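Local coordinates for protein F420-reducing hydrogenase, subunit beta (Methanothermobacter marburgensis, PDB 4OMF) that carries FAD and an iron-sulfur cluster and probably passes electrons from hydrogen to coenzyme F420 as a subunit of the F420-reducing hydrogenase, at residues Gly44-Gly49 with Met83-Ala88; Cys104-Ile109 with Glu201-Ser206; Glu136-Thr141 with Met161-Gly166; Thr141-Phe146 with Gly166-Tyr171. All coordinates share one frame; numbering follows the deposited sequence. Where two conformers were deposited one is given.

Contact 1 (Gly44-Gly49 with Met83-Ala88); sequences GAVVAG and MMLKKA. With FAD (flavin-adenine dinucleotide), chain R.
V46 reaches out of its strand and plants its two methyls on the start of the helix, against M84, L85 and A88. Start at CB: it already brushes L85 CD2 at 4.1 Å. From there the branches part company. CG1 is trans to the backbone N (chi1 171°) and runs to M84, where it meets CB at 4.0 Å; the rest of the methionine bends away, so only its root takes part. CG2 does more. It lies 3.8 Å from L85 CD2, then comes up against M84 O and, more loosely, touches A88 CB at 4.3 Å. That carbonyl has its own polar partner: A88 N donates to M84 O over 3.1 Å, in the first turn of the helix, so the methyl rests beside an oxygen that is already bonded. The side-chain contacts are all apolar, that one methyl also meeting a backbone oxygen, and no hydrogen bond joins strand and helix.

Two residues further along, the same strand holds the FAD. A48 N donates to the ribose hydroxyl O2B at 2.7 Å with an N-H...O angle of 138°, and A48 CB lies 3.4 Å from C4A of the adenine.

Strand 44-51 runs between strand 56-62, antiparallel, and strand 97-101, parallel. Helix 85-89 and M84 just before it pack on all three: M84 touches P59, A88 touches V61 and L97, and L85 touches L97 and T99. A45 and V47 meet L33 of helix 28-39, while K86 and K87 form salt bridges with acidic side chains of another protein chain.

Contact 2 (Cys104-Ile109 with Glu201-Ser206); sequences CQTMGI and ELADVS. With KEN (N,N-dimethylmethanamine), chain P; SF4 (iron/sulfur cluster), chain N.
The methyl of T106 sits over the flat face of the peptide joining L202 to A203, with CG2 3.7 Å from L202 C and 3.8 Å from A203 N. L202 CB adds a side-chain touch to CG2 at 3.9 Å. T106 has two conformers; in the one that makes these contacts, chi1 at -60° swings the methyl out trans to the backbone N, while OG1 turns back to hydrogen-bond I102 O, just ahead of the helix. The next residue, M107, brings CG loosely to L202 CD1 at 4.5 Å.

R110, further down the same helix, ties the loop to it. Its NE donates to L202 O and its NH1 makes a salt bridge with D204 OD1. D204 OD1 also hydrogen-bonds T223 OG1, and OD2 accepts from L129 N. With an alanine in place of D204, the R110 guanidinium would probably lose its ionic mate, and L129 N and T223 OG1 a partner each. D204 also lines the N,N-dimethylmethanamine pocket, but the modelled approach is too tight to interpret. At the other end of the contact, C104 SG binds iron FE1 of the cluster at 2.4 Å; C134, C192 and C195 line the same pocket.

Helix 103-114 forms the connection of a beta-alpha-beta crossover between the neighbouring parallel strands 97-101 and 126-132. T106 packs on A101 and L129, I109 on T99, I126 and L129. Strand 205-208, which follows the loop, runs parallel beside 126-132 and antiparallel beside 217-221.

Contact 3 (Glu136-Thr141 with Met161-Gly166); sequences ENFPYT and MDIGKG. With FAD (flavin-adenine dinucleotide), chain R; SF4 (iron/sulfur cluster), chain N.
I163 carries the apolar part: its CD1 comes to the edge of the F138 ring, near the ring plane, 4.3 Å from CE2. The same methyl lies 4.3 Å from E136 OE1, so it faces both an aromatic edge and a carboxylate oxygen. These touches are loose, and no hydrogen bond joins the two segments.

The closer contacts are to the cofactors. N137 lays the flat face of its amide over the flavin methyl C7M, with CG at 3.4 Å and ND2 at 3.6 Å. A roughly trans first torsion (chi1 -152°) turns the amide onto that methyl; CB, for its part, lies 3.5 Å from cluster S2. Here the loop after strand 126-132, which carries C134 of the cluster pocket, touches both the iron-sulfur cluster and the dimethylbenzene end of the flavin before P139 takes the N-cap position of helix 140-150; such closeness is consistent with electron transfer between the two.

Polar bonds fix this loop. F138 N donates to N137 OD1 at 2.9 Å from above the carbonyl plane, 38° out of it, and N137 ND2 bonds T77 O. Cutting N137 back to an alanine is likely to leave T77 O and F138 N without these partners and open a gap against the flavin methyl. On strand 160-164, an edge strand of the small antiparallel sheet, M161 O accepts from Q24 NE2.

Contact 4 (Thr141-Phe146 with Gly166-Tyr171); sequences TSLQTF and GKFWVY
F146 on the helix and F168 on the strand stand with their CA atoms 8.7 Å apart, and their side chains fill the gap between the two backbones. The rings form a T-shaped (edge-to-face) pair: the edge of F146 is turned to the face of F168, centroids 5.3 Å apart and planes at 63°. F146 CD1 hangs over the centre of the F168 ring and is 4.1 Å from its CZ. F168 gets there by standing trans to its backbone N (chi1 -178°), which sends the ring straight out from the strand. Its CE2 also meets F146 CB at 4.1 Å, so the root as well as the ring of F146 takes part.

L143, one turn earlier, brings CD2 to the same tip, 4.0 Å from F168 CZ and oblique to the ring. F168 is thus held from two successive turns of the helix. The F146 ring has S142 O over the centre of one face, 3.3 Å above the plane; that oxygen also accepts F146 N at 3.0 Å, the ordinary helical bond.

Beyond the pair, F146 makes edge-to-face contacts with F138 and Y187 as well, a small aromatic cluster. Helix 140-150 lies against the three-stranded antiparallel sheet, in which strand 167-171 is central, between 160-164 and 176-180; F168 also rests on I163 of the first of these.

From the N terminus, contact 1 closes first, bringing helix 85-89 back on strand 44-51 after an excursion through strand 56-62 and helix 65-70. Contact 2 opens later and spans 91 residues, joining helix 103-114 to the loop before strand 205-208; L85 and I109 pack together, linking it to contact 1 on the large mixed sheet. Contacts 3 and 4 both fall within that long span and cross, their segments alternating and sharing T141 and G166. They bind helix 140-150 and its lead-in loop to the small antiparallel sheet. FAD links the large sheet to that lead-in loop, and the iron-sulfur cluster links the loop to helix 103-114.

Contact 1 (Gly44-Gly49 with Met83-Ala88)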
# COMPACT_ATOMS: atom_id res chain seq x y z
N GLY C 44 -32.81 -10.97 -10.16
CA GLY C 44 -32.32 -10.85 -8.80
C GLY C 44 -32.25 -9.38 -8.45
O GLY C 44 -32.38 -8.51 -9.33
N ALA C 45 -32.04 -9.08 -7.17
CA ALA C 45 -31.85 -7.70 -6.77
C ALA C 45 -30.87 -7.58 -5.62
O ALA C 45 -30.84 -8.43 -4.75
CB ALA C 45 -33.20 -7.07 -6.38
N VAL C 46 -30.10 -6.50 -5.60
CA VAL C 46 -29.20 -6.26 -4.47
C VAL C 46 -30.00 -5.47 -3.43
O VAL C 46 -30.65 -4.47 -3.77
CB VAL C 46 -27.92 -5.48 -4.88
CG1 VAL C 46 -27.14 -5.06 -3.62
CG2 VAL C 46 -27.03 -6.36 -5.78
N VAL C 47 -30.00 -5.97 -2.19
CA VAL C 47 -30.73 -5.37 -1.08
C VAL C 47 -29.90 -5.36 0.20
O VAL C 47 -28.89 -6.05 0.29
CB VAL C 47 -32.04 -6.12 -0.79
CG1 VAL C 47 -33.03 -5.97 -1.96
CG2 VAL C 47 -31.76 -7.59 -0.50
N ALA C 48 -30.35 -4.60 1.20
CA ALA C 48 -29.68 -4.58 2.50
C ALA C 48 -30.21 -5.68 3.40
O ALA C 48 -31.20 -5.48 4.09
CB ALA C 48 -29.87 -3.21 3.17
N GLY C 49 -29.56 -6.84 3.39
CA GLY C 49 -30.03 -8.00 4.13
C GLY C 49 -29.43 -8.07 5.52
O GLY C 49 -28.61 -7.23 5.89
N MET C 83 -21.71 -2.05 -3.75
CA MET C 83 -20.57 -2.99 -3.78
C MET C 83 -20.89 -4.37 -4.36
O MET C 83 -19.99 -5.08 -4.81
CB MET C 83 -19.99 -3.16 -2.36
CG MET C 83 -20.80 -4.07 -1.45
SD MET C 83 -20.20 -4.06 0.28
CE MET C 83 -18.55 -4.70 -0.06
N MET C 84 -22.16 -4.78 -4.33
CA MET C 84 -22.50 -6.14 -4.78
C MET C 84 -23.03 -6.23 -6.22
O MET C 84 -23.28 -7.32 -6.70
CB MET C 84 -23.54 -6.76 -3.84
CG MET C 84 -23.06 -6.94 -2.41
SD MET C 84 -21.76 -8.18 -2.34
CE MET C 84 -22.64 -9.56 -3.07
N LEU C 85 -23.20 -5.09 -6.88
CA LEU C 85 -23.76 -5.08 -8.23
C LEU C 85 -22.91 -5.87 -9.22
O LEU C 85 -23.46 -6.56 -10.08
CB LEU C 85 -23.92 -3.64 -8.74
CG LEU C 85 -24.95 -2.79 -8.00
CD1 LEU C 85 -24.98 -1.40 -8.62
CD2 LEU C 85 -26.36 -3.39 -8.02
N LYS C 86 -21.58 -5.81 -9.13
CA LYS C 86 -20.83 -6.57 -10.13
C LYS C 86 -20.82 -8.07 -9.82
O LYS C 86 -20.96 -8.86 -10.74
CB LYS C 86 -19.39 -6.08 -10.32
CG LYS C 86 -18.76 -6.75 -11.60
CD LYS C 86 -17.25 -6.66 -11.64
CE LYS C 86 -16.81 -5.23 -11.83
NZ LYS C 86 -15.37 -5.07 -11.47
N LYS C 87 -20.67 -8.46 -8.55
CA LYS C 87 -20.79 -9.88 -8.20
C LYS C 87 -22.12 -10.45 -8.76
O LYS C 87 -22.20 -11.60 -9.23
CB LYS C 87 -20.72 -10.08 -6.69
CG LYS C 87 -20.71 -11.54 -6.26
CD LYS C 87 -19.30 -12.14 -6.34
CE LYS C 87 -19.28 -13.66 -6.11
NZ LYS C 87 -20.08 -14.10 -4.94
N ALA C 88 -23.16 -9.64 -8.69
CA ALA C 88 -24.48 -10.09 -9.10
C ALA C 88 -24.52 -10.47 -10.57
O ALA C 88 -25.21 -11.41 -10.94
CB ALA C 88 -25.53 -9.00 -8.78
PA FAD R . -39.54 -2.15 2.44
O1A FAD R . -39.55 -2.02 3.94
O2A FAD R . -40.45 -3.09 1.69
O5B FAD R . -38.05 -2.51 2.01
C5B FAD R . -37.04 -1.60 2.47
C4B FAD R . -35.84 -1.74 1.53
O4B FAD R . -34.83 -0.81 1.92
C3B FAD R . -35.25 -3.14 1.63
O3B FAD R . -35.04 -3.72 0.33
C2B FAD R . -33.91 -2.90 2.31
O2B FAD R . -32.91 -3.81 1.81
C1B FAD R . -33.57 -1.46 1.94
N9A FAD R . -32.71 -0.86 2.98
C8A FAD R . -32.97 -0.84 4.30
N7A FAD R . -31.98 -0.20 4.96
C5A FAD R . -31.07 0.19 4.03
C6A FAD R . -29.76 0.89 4.05
N6A FAD R . -29.21 1.31 5.22
N1A FAD R . -29.16 1.10 2.87
C2A FAD R . -29.67 0.66 1.70
N3A FAD R . -30.85 -0.00 1.60
C4A FAD R . -31.56 -0.25 2.73
N1 FAD R . -37.63 7.96 4.11
C2 FAD R . -38.09 9.27 4.02
O2 FAD R . -39.29 9.47 3.74
N3 FAD R . -37.22 10.32 4.30
C4 FAD R . -35.90 10.08 4.60
O4 FAD R . -35.14 11.06 4.81
C4X FAD R . -35.62 8.85 5.31
N5 FAD R . -34.21 8.67 5.73
C5X FAD R . -33.64 7.40 5.27
C6 FAD R . -32.29 7.21 5.59
C7 FAD R . -31.69 5.96 5.39
C7M FAD R . -30.22 5.74 5.73
C8 FAD R . -32.48 4.92 4.90
C8M FAD R . -31.96 3.52 4.65
C9 FAD R . -33.85 5.10 4.59
C9A FAD R . -34.46 6.33 4.86
N10 FAD R . -35.81 6.55 4.46
C10 FAD R . -36.45 7.73 4.78
C1' FAD R . -36.58 5.60 3.63
C2' FAD R . -37.45 4.66 4.42
O2' FAD R . -37.13 4.54 5.73
C3' FAD R . -37.74 3.53 3.74
O3' FAD R . -36.69 2.67 3.63
C4' FAD R . -38.57 3.68 2.48
O4' FAD R . -39.78 4.43 2.71
C5' FAD R . -38.90 2.31 1.87
O5' FAD R . -39.92 1.68 2.62
P FAD R . -40.78 0.47 2.02
O1P FAD R . -41.25 0.92 0.65
O2P FAD R . -41.81 0.04 3.02
O3P FAD R . -39.65 -0.67 1.79

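Contact 2 (Cys104-Ile109 with Glu201-Ser206)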
# COMPACT_ATOMS: atom_id res chain seq x y z
N CYS C 104 -27.19 8.89 -2.64
CA CYS C 104 -25.76 8.89 -2.98
C CYS C 104 -25.35 7.59 -3.66
O CYS C 104 -24.48 7.58 -4.53
CB CYS C 104 -24.89 9.14 -1.74
SG CYS C 104 -25.18 7.96 -0.41
N GLN C 105 -25.97 6.48 -3.28
CA GLN C 105 -25.70 5.22 -3.97
C GLN C 105 -26.24 5.27 -5.39
O GLN C 105 -25.58 4.78 -6.32
CB GLN C 105 -26.30 4.04 -3.22
CG GLN C 105 -25.52 3.71 -1.94
CD GLN C 105 -26.26 2.75 -1.04
OE1 GLN C 105 -27.35 2.26 -1.38
NE2 GLN C 105 -25.70 2.50 0.14
N THR C 106 -27.42 5.86 -5.57
CA THR C 106 -27.97 6.04 -6.90
C THR C 106 -26.98 6.82 -7.77
O THR C 106 -26.82 6.55 -8.95
CB THR C 106 -29.34 6.74 -6.82
OG1 THR C 106 -30.23 5.94 -6.03
CG2 THR C 106 -29.96 6.93 -8.19
N MET C 107 -26.29 7.80 -7.17
CA MET C 107 -25.33 8.60 -7.93
C MET C 107 -24.11 7.80 -8.41
O MET C 107 -23.68 7.93 -9.55
CB MET C 107 -24.86 9.78 -7.09
CG MET C 107 -25.99 10.74 -6.81
SD MET C 107 -25.48 12.06 -5.68
CE MET C 107 -27.02 12.40 -4.86
N GLY C 108 -23.55 6.98 -7.54
CA GLY C 108 -22.46 6.12 -7.94
C GLY C 108 -22.87 5.19 -9.07
O GLY C 108 -22.10 4.97 -10.00
N ILE C 109 -24.09 4.63 -8.98
CA ILE C 109 -24.59 3.74 -10.03
C ILE C 109 -24.78 4.47 -11.37
O ILE C 109 -24.38 3.96 -12.41
CB ILE C 109 -25.94 3.08 -9.59
CG1 ILE C 109 -25.72 2.17 -8.38
CG2 ILE C 109 -26.61 2.33 -10.77
CD1 ILE C 109 -27.01 1.74 -7.70
N GLU C 201 -33.38 11.69 -6.84
CA GLU C 201 -33.82 12.27 -8.10
C GLU C 201 -33.41 11.49 -9.35
O GLU C 201 -33.99 11.70 -10.40
CB GLU C 201 -33.28 13.70 -8.21
CG GLU C 201 -33.84 14.62 -7.12
CD GLU C 201 -33.20 16.00 -7.10
OE1 GLU C 201 -32.75 16.46 -8.17
OE2 GLU C 201 -33.16 16.62 -6.00
N LEU C 202 -32.41 10.61 -9.25
CA LEU C 202 -31.93 9.94 -10.44
C LEU C 202 -32.40 8.48 -10.54
O LEU C 202 -32.00 7.75 -11.44
CB LEU C 202 -30.39 10.00 -10.50
CG LEU C 202 -29.84 11.44 -10.57
CD1 LEU C 202 -28.31 11.50 -10.55
CD2 LEU C 202 -30.38 12.16 -11.78
N ALA C 203 -33.25 8.05 -9.60
CA ALA C 203 -33.72 6.67 -9.59
C ALA C 203 -34.79 6.46 -10.66
O ALA C 203 -35.37 7.43 -11.16
CB ALA C 203 -34.28 6.29 -8.22
N ASP C 204 -35.08 5.21 -11.00
CA ASP C 204 -36.20 4.94 -11.90
C ASP C 204 -37.54 5.30 -11.26
O ASP C 204 -38.41 5.88 -11.91
CB ASP C 204 -36.23 3.48 -12.30
CG ASP C 204 -35.07 3.11 -13.21
OD1 ASP C 204 -34.77 3.90 -14.14
OD2 ASP C 204 -34.50 2.04 -13.00
N VAL C 205 -37.71 4.86 -10.01
CA VAL C 205 -38.88 5.15 -9.16
C VAL C 205 -38.30 5.47 -7.80
O VAL C 205 -37.38 4.77 -7.36
CB VAL C 205 -39.81 3.93 -8.97
CG1 VAL C 205 -41.14 4.36 -8.35
CG2 VAL C 205 -40.02 3.19 -10.23
N SER C 206 -38.82 6.50 -7.13
CA SER C 206 -38.31 6.87 -5.81
C SER C 206 -39.42 6.78 -4.76
O SER C 206 -40.56 7.12 -5.04
CB SER C 206 -37.74 8.29 -5.84
OG SER C 206 -36.79 8.47 -6.88
CA1 KEN P . -33.46 2.93 -16.50
CB1 KEN P . -31.11 2.08 -16.74
CC1 KEN P . -32.24 1.83 -14.57
NE1 KEN P . -32.45 1.87 -16.07
FE1 SF4 N . -26.10 9.50 1.17
FE2 SF4 N . -27.04 11.97 1.01
FE3 SF4 N . -25.95 11.15 3.30
FE4 SF4 N . -28.32 10.11 2.57
S1 SF4 N . -27.91 12.33 3.10
S2 SF4 N . -26.48 8.91 3.32
S3 SF4 N . -28.16 10.11 0.31
S4 SF4 N . -24.84 11.42 1.31

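Contact 3 (Glu136-Thr141 with Met161-Gly166)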
# COMPACT_ATOMS: atom_id res chain seq x y z
N GLU C 136 -30.02 11.72 6.03
CA GLU C 136 -28.76 11.50 6.73
C GLU C 136 -28.58 10.01 6.95
O GLU C 136 -29.57 9.28 6.98
CB GLU C 136 -28.72 12.23 8.08
CG GLU C 136 -29.77 11.78 9.09
CD GLU C 136 -31.05 12.60 9.05
OE1 GLU C 136 -32.15 12.01 9.07
OE2 GLU C 136 -30.96 13.85 9.02
N ASN C 137 -27.34 9.57 7.14
CA ASN C 137 -27.10 8.21 7.61
C ASN C 137 -26.08 8.22 8.77
O ASN C 137 -25.34 9.17 8.94
CB ASN C 137 -26.62 7.31 6.47
CG ASN C 137 -26.99 5.85 6.69
OD1 ASN C 137 -27.54 5.50 7.73
ND2 ASN C 137 -26.70 5.00 5.70
N PHE C 138 -26.10 7.17 9.58
CA PHE C 138 -25.35 7.12 10.85
C PHE C 138 -24.33 5.98 10.93
O PHE C 138 -24.60 4.87 10.51
CB PHE C 138 -26.33 6.96 12.04
CG PHE C 138 -27.32 8.07 12.16
CD1 PHE C 138 -26.98 9.26 12.81
CD2 PHE C 138 -28.59 7.95 11.61
CE1 PHE C 138 -27.89 10.31 12.92
CE2 PHE C 138 -29.50 9.01 11.70
CZ PHE C 138 -29.15 10.19 12.36
N PRO C 139 -23.14 6.27 11.48
CA PRO C 139 -22.29 5.12 11.82
C PRO C 139 -23.02 4.24 12.84
O PRO C 139 -23.90 4.71 13.58
CB PRO C 139 -21.03 5.76 12.41
CG PRO C 139 -21.07 7.21 11.96
CD PRO C 139 -22.52 7.57 11.80
N TYR C 140 -22.68 2.97 12.88
CA TYR C 140 -23.35 2.03 13.77
C TYR C 140 -23.23 2.45 15.25
O TYR C 140 -24.19 2.33 16.02
CB TYR C 140 -22.80 0.62 13.57
CG TYR C 140 -23.57 -0.46 14.34
CD1 TYR C 140 -22.99 -1.14 15.41
CD2 TYR C 140 -24.88 -0.78 13.98
CE1 TYR C 140 -23.69 -2.13 16.11
CE2 TYR C 140 -25.60 -1.77 14.67
CZ TYR C 140 -24.99 -2.43 15.74
OH TYR C 140 -25.67 -3.41 16.41
N THR C 141 -22.07 2.98 15.63
CA THR C 141 -21.87 3.41 17.01
C THR C 141 -22.80 4.56 17.40
O THR C 141 -23.20 4.67 18.55
CB THR C 141 -20.42 3.85 17.29
OG1 THR C 141 -19.98 4.64 16.18
CG2 THR C 141 -19.52 2.64 17.47
N MET C 161 -37.05 0.47 13.82
CA MET C 161 -36.67 1.87 14.03
C MET C 161 -37.33 2.71 12.93
O MET C 161 -37.66 2.20 11.86
CB MET C 161 -35.14 2.05 14.05
CG MET C 161 -34.41 1.53 12.81
SD MET C 161 -32.60 1.69 12.98
CE MET C 161 -32.27 0.71 14.44
N ASP C 162 -37.53 3.99 13.21
CA ASP C 162 -38.23 4.88 12.28
C ASP C 162 -37.83 6.32 12.57
O ASP C 162 -37.43 6.66 13.69
CB ASP C 162 -39.75 4.70 12.43
CG ASP C 162 -40.51 5.07 11.16
OD1 ASP C 162 -39.87 5.50 10.18
OD2 ASP C 162 -41.75 4.92 11.16
N ILE C 163 -37.91 7.17 11.55
CA ILE C 163 -37.63 8.59 11.70
C ILE C 163 -38.80 9.34 11.08
O ILE C 163 -39.27 8.97 10.01
CB ILE C 163 -36.29 8.99 11.02
CG1 ILE C 163 -35.12 8.40 11.80
CG2 ILE C 163 -36.19 10.52 10.88
CD1 ILE C 163 -33.74 8.63 11.19
N GLY C 164 -39.29 10.35 11.78
CA GLY C 164 -40.42 11.11 11.28
C GLY C 164 -41.03 11.98 12.35
O GLY C 164 -40.83 11.75 13.54
N LYS C 165 -41.77 12.99 11.91
CA LYS C 165 -42.44 13.92 12.81
C LYS C 165 -41.51 14.46 13.90
O LYS C 165 -41.91 14.60 15.06
CB LYS C 165 -43.67 13.24 13.44
CG LYS C 165 -44.61 12.65 12.39
CD LYS C 165 -45.94 12.21 12.99
CE LYS C 165 -46.75 11.36 12.01
NZ LYS C 165 -46.14 10.01 11.75
N GLY C 166 -40.28 14.77 13.51
CA GLY C 166 -39.34 15.43 14.39
C GLY C 166 -38.64 14.52 15.38
O GLY C 166 -37.96 15.01 16.27
PA FAD R . -39.54 -2.15 2.44
O1A FAD R . -39.55 -2.02 3.94
O2A FAD R . -40.45 -3.09 1.69
O5B FAD R . -38.05 -2.51 2.01
C5B FAD R . -37.04 -1.60 2.47
C4B FAD R . -35.84 -1.74 1.53
O4B FAD R . -34.83 -0.81 1.92
C3B FAD R . -35.25 -3.14 1.63
O3B FAD R . -35.04 -3.72 0.33
C2B FAD R . -33.91 -2.90 2.31
O2B FAD R . -32.91 -3.81 1.81
C1B FAD R . -33.57 -1.46 1.94
N9A FAD R . -32.71 -0.86 2.98
C8A FAD R . -32.97 -0.84 4.30
N7A FAD R . -31.98 -0.20 4.96
C5A FAD R . -31.07 0.19 4.03
C6A FAD R . -29.76 0.89 4.05
N6A FAD R . -29.21 1.31 5.22
N1A FAD R . -29.16 1.10 2.87
C2A FAD R . -29.67 0.66 1.70
N3A FAD R . -30.85 -0.00 1.60
C4A FAD R . -31.56 -0.25 2.73
N1 FAD R . -37.63 7.96 4.11
C2 FAD R . -38.09 9.27 4.02
O2 FAD R . -39.29 9.47 3.74
N3 FAD R . -37.22 10.32 4.30
C4 FAD R . -35.90 10.08 4.60
O4 FAD R . -35.14 11.06 4.81
C4X FAD R . -35.62 8.85 5.31
N5 FAD R . -34.21 8.67 5.73
C5X FAD R . -33.64 7.40 5.27
C6 FAD R . -32.29 7.21 5.59
C7 FAD R . -31.69 5.96 5.39
C7M FAD R . -30.22 5.74 5.73
C8 FAD R . -32.48 4.92 4.90
C8M FAD R . -31.96 3.52 4.65
C9 FAD R . -33.85 5.10 4.59
C9A FAD R . -34.46 6.33 4.86
N10 FAD R . -35.81 6.55 4.46
C10 FAD R . -36.45 7.73 4.78
C1' FAD R . -36.58 5.60 3.63
C2' FAD R . -37.45 4.66 4.42
O2' FAD R . -37.13 4.54 5.73
C3' FAD R . -37.74 3.53 3.74
O3' FAD R . -36.69 2.67 3.63
C4' FAD R . -38.57 3.68 2.48
O4' FAD R . -39.78 4.43 2.71
C5' FAD R . -38.90 2.31 1.87
O5' FAD R . -39.92 1.68 2.62
P FAD R . -40.78 0.47 2.02
O1P FAD R . -41.25 0.92 0.65
O2P FAD R . -41.81 0.04 3.02
O3P FAD R . -39.65 -0.67 1.79
FE1 SF4 N . -26.10 9.50 1.17
FE2 SF4 N . -27.04 11.97 1.01
FE3 SF4 N . -25.95 11.15 3.30
FE4 SF4 N . -28.32 10.11 2.57
S1 SF4 N . -27.91 12.33 3.10
S2 SF4 N . -26.48 8.91 3.32
S3 SF4 N . -28.16 10.11 0.31
S4 SF4 N . -24.84 11.42 1.31

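Contact 4 (Thr141-Phe146 with Gly166-Tyr171)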
# COMPACT_ATOMS: atom_id res chain seq x y z
N THR C 141 -22.07 2.98 15.63
CA THR C 141 -21.87 3.41 17.01
C THR C 141 -22.80 4.56 17.40
O THR C 141 -23.20 4.67 18.55
CB THR C 141 -20.42 3.85 17.29
OG1 THR C 141 -19.98 4.64 16.18
CG2 THR C 141 -19.52 2.64 17.47
N SER C 142 -23.16 5.41 16.43
CA SER C 142 -24.12 6.46 16.70
C SER C 142 -25.49 5.85 16.99
O SER C 142 -26.16 6.28 17.92
CB SER C 142 -24.22 7.43 15.53
OG SER C 142 -23.06 8.25 15.51
N LEU C 143 -25.90 4.85 16.21
CA LEU C 143 -27.16 4.17 16.55
C LEU C 143 -27.10 3.59 17.96
O LEU C 143 -28.06 3.70 18.72
CB LEU C 143 -27.49 3.07 15.56
CG LEU C 143 -27.90 3.49 14.15
CD1 LEU C 143 -28.40 2.25 13.39
CD2 LEU C 143 -28.97 4.57 14.22
N GLN C 144 -25.96 3.00 18.32
CA GLN C 144 -25.81 2.48 19.67
C GLN C 144 -25.94 3.56 20.73
O GLN C 144 -26.53 3.33 21.78
CB GLN C 144 -24.46 1.75 19.81
CG GLN C 144 -24.46 0.38 19.19
CD GLN C 144 -23.09 -0.24 19.20
OE1 GLN C 144 -22.10 0.44 18.92
NE2 GLN C 144 -23.01 -1.54 19.54
N THR C 145 -25.37 4.74 20.48
CA THR C 145 -25.54 5.85 21.42
C THR C 145 -27.02 6.20 21.60
O THR C 145 -27.49 6.35 22.72
CB THR C 145 -24.79 7.13 20.97
OG1 THR C 145 -23.38 6.87 20.93
CG2 THR C 145 -25.05 8.27 21.98
N PHE C 146 -27.75 6.28 20.49
CA PHE C 146 -29.18 6.57 20.58
C PHE C 146 -29.89 5.50 21.40
O PHE C 146 -30.64 5.82 22.32
CB PHE C 146 -29.83 6.65 19.19
CG PHE C 146 -29.18 7.63 18.25
CD1 PHE C 146 -29.35 7.52 16.88
CD2 PHE C 146 -28.40 8.67 18.73
CE1 PHE C 146 -28.75 8.42 16.01
CE2 PHE C 146 -27.79 9.56 17.86
CZ PHE C 146 -27.97 9.43 16.50
N GLY C 166 -40.28 14.77 13.51
CA GLY C 166 -39.34 15.43 14.39
C GLY C 166 -38.64 14.52 15.38
O GLY C 166 -37.96 15.01 16.27
N LYS C 167 -38.79 13.21 15.21
CA LYS C 167 -38.27 12.26 16.20
C LYS C 167 -37.59 11.07 15.57
O LYS C 167 -37.90 10.70 14.43
CB LYS C 167 -39.39 11.76 17.12
CG LYS C 167 -40.13 12.85 17.89
CD LYS C 167 -41.32 12.28 18.64
CE LYS C 167 -42.14 13.39 19.28
NZ LYS C 167 -43.24 12.82 20.09
N PHE C 168 -36.67 10.48 16.32
CA PHE C 168 -36.13 9.14 16.07
C PHE C 168 -36.94 8.19 16.95
O PHE C 168 -37.10 8.47 18.13
CB PHE C 168 -34.64 9.11 16.42
CG PHE C 168 -33.96 7.80 16.14
CD1 PHE C 168 -33.46 7.51 14.89
CD2 PHE C 168 -33.77 6.88 17.16
CE1 PHE C 168 -32.81 6.30 14.63
CE2 PHE C 168 -33.14 5.66 16.91
CZ PHE C 168 -32.67 5.37 15.65
N TRP C 169 -37.46 7.12 16.36
CA TRP C 169 -38.35 6.19 17.06
C TRP C 169 -37.77 4.78 17.17
O TRP C 169 -37.26 4.23 16.19
CB TRP C 169 -39.69 6.07 16.32
CG TRP C 169 -40.39 7.36 16.02
CD1 TRP C 169 -40.00 8.32 15.12
CD2 TRP C 169 -41.63 7.81 16.57
NE1 TRP C 169 -40.91 9.35 15.12
CE2 TRP C 169 -41.92 9.06 16.00
CE3 TRP C 169 -42.51 7.28 17.52
CZ2 TRP C 169 -43.07 9.80 16.33
CZ3 TRP C 169 -43.65 8.01 17.86
CH2 TRP C 169 -43.91 9.26 17.26
N VAL C 170 -37.89 4.17 18.35
CA VAL C 170 -37.56 2.75 18.45
C VAL C 170 -38.74 2.01 19.06
O VAL C 170 -39.31 2.43 20.04
CB VAL C 170 -36.25 2.50 19.26
CG1 VAL C 170 -35.11 3.37 18.73
CG2 VAL C 170 -36.43 2.76 20.71
N TYR C 171 -39.12 0.92 18.41
CA TYR C 171 -40.18 0.05 18.89
C TYR C 171 -39.58 -1.19 19.53
O TYR C 171 -38.76 -1.88 18.91
CB TYR C 171 -41.09 -0.34 17.73
CG TYR C 171 -41.81 0.86 17.16
CD1 TYR C 171 -43.07 1.21 17.61
CD2 TYR C 171 -41.21 1.65 16.19
CE1 TYR C 171 -43.73 2.32 17.10
CE2 TYR C 171 -41.86 2.76 15.67
CZ TYR C 171 -43.12 3.09 16.13
OH TYR C 171 -43.78 4.19 15.62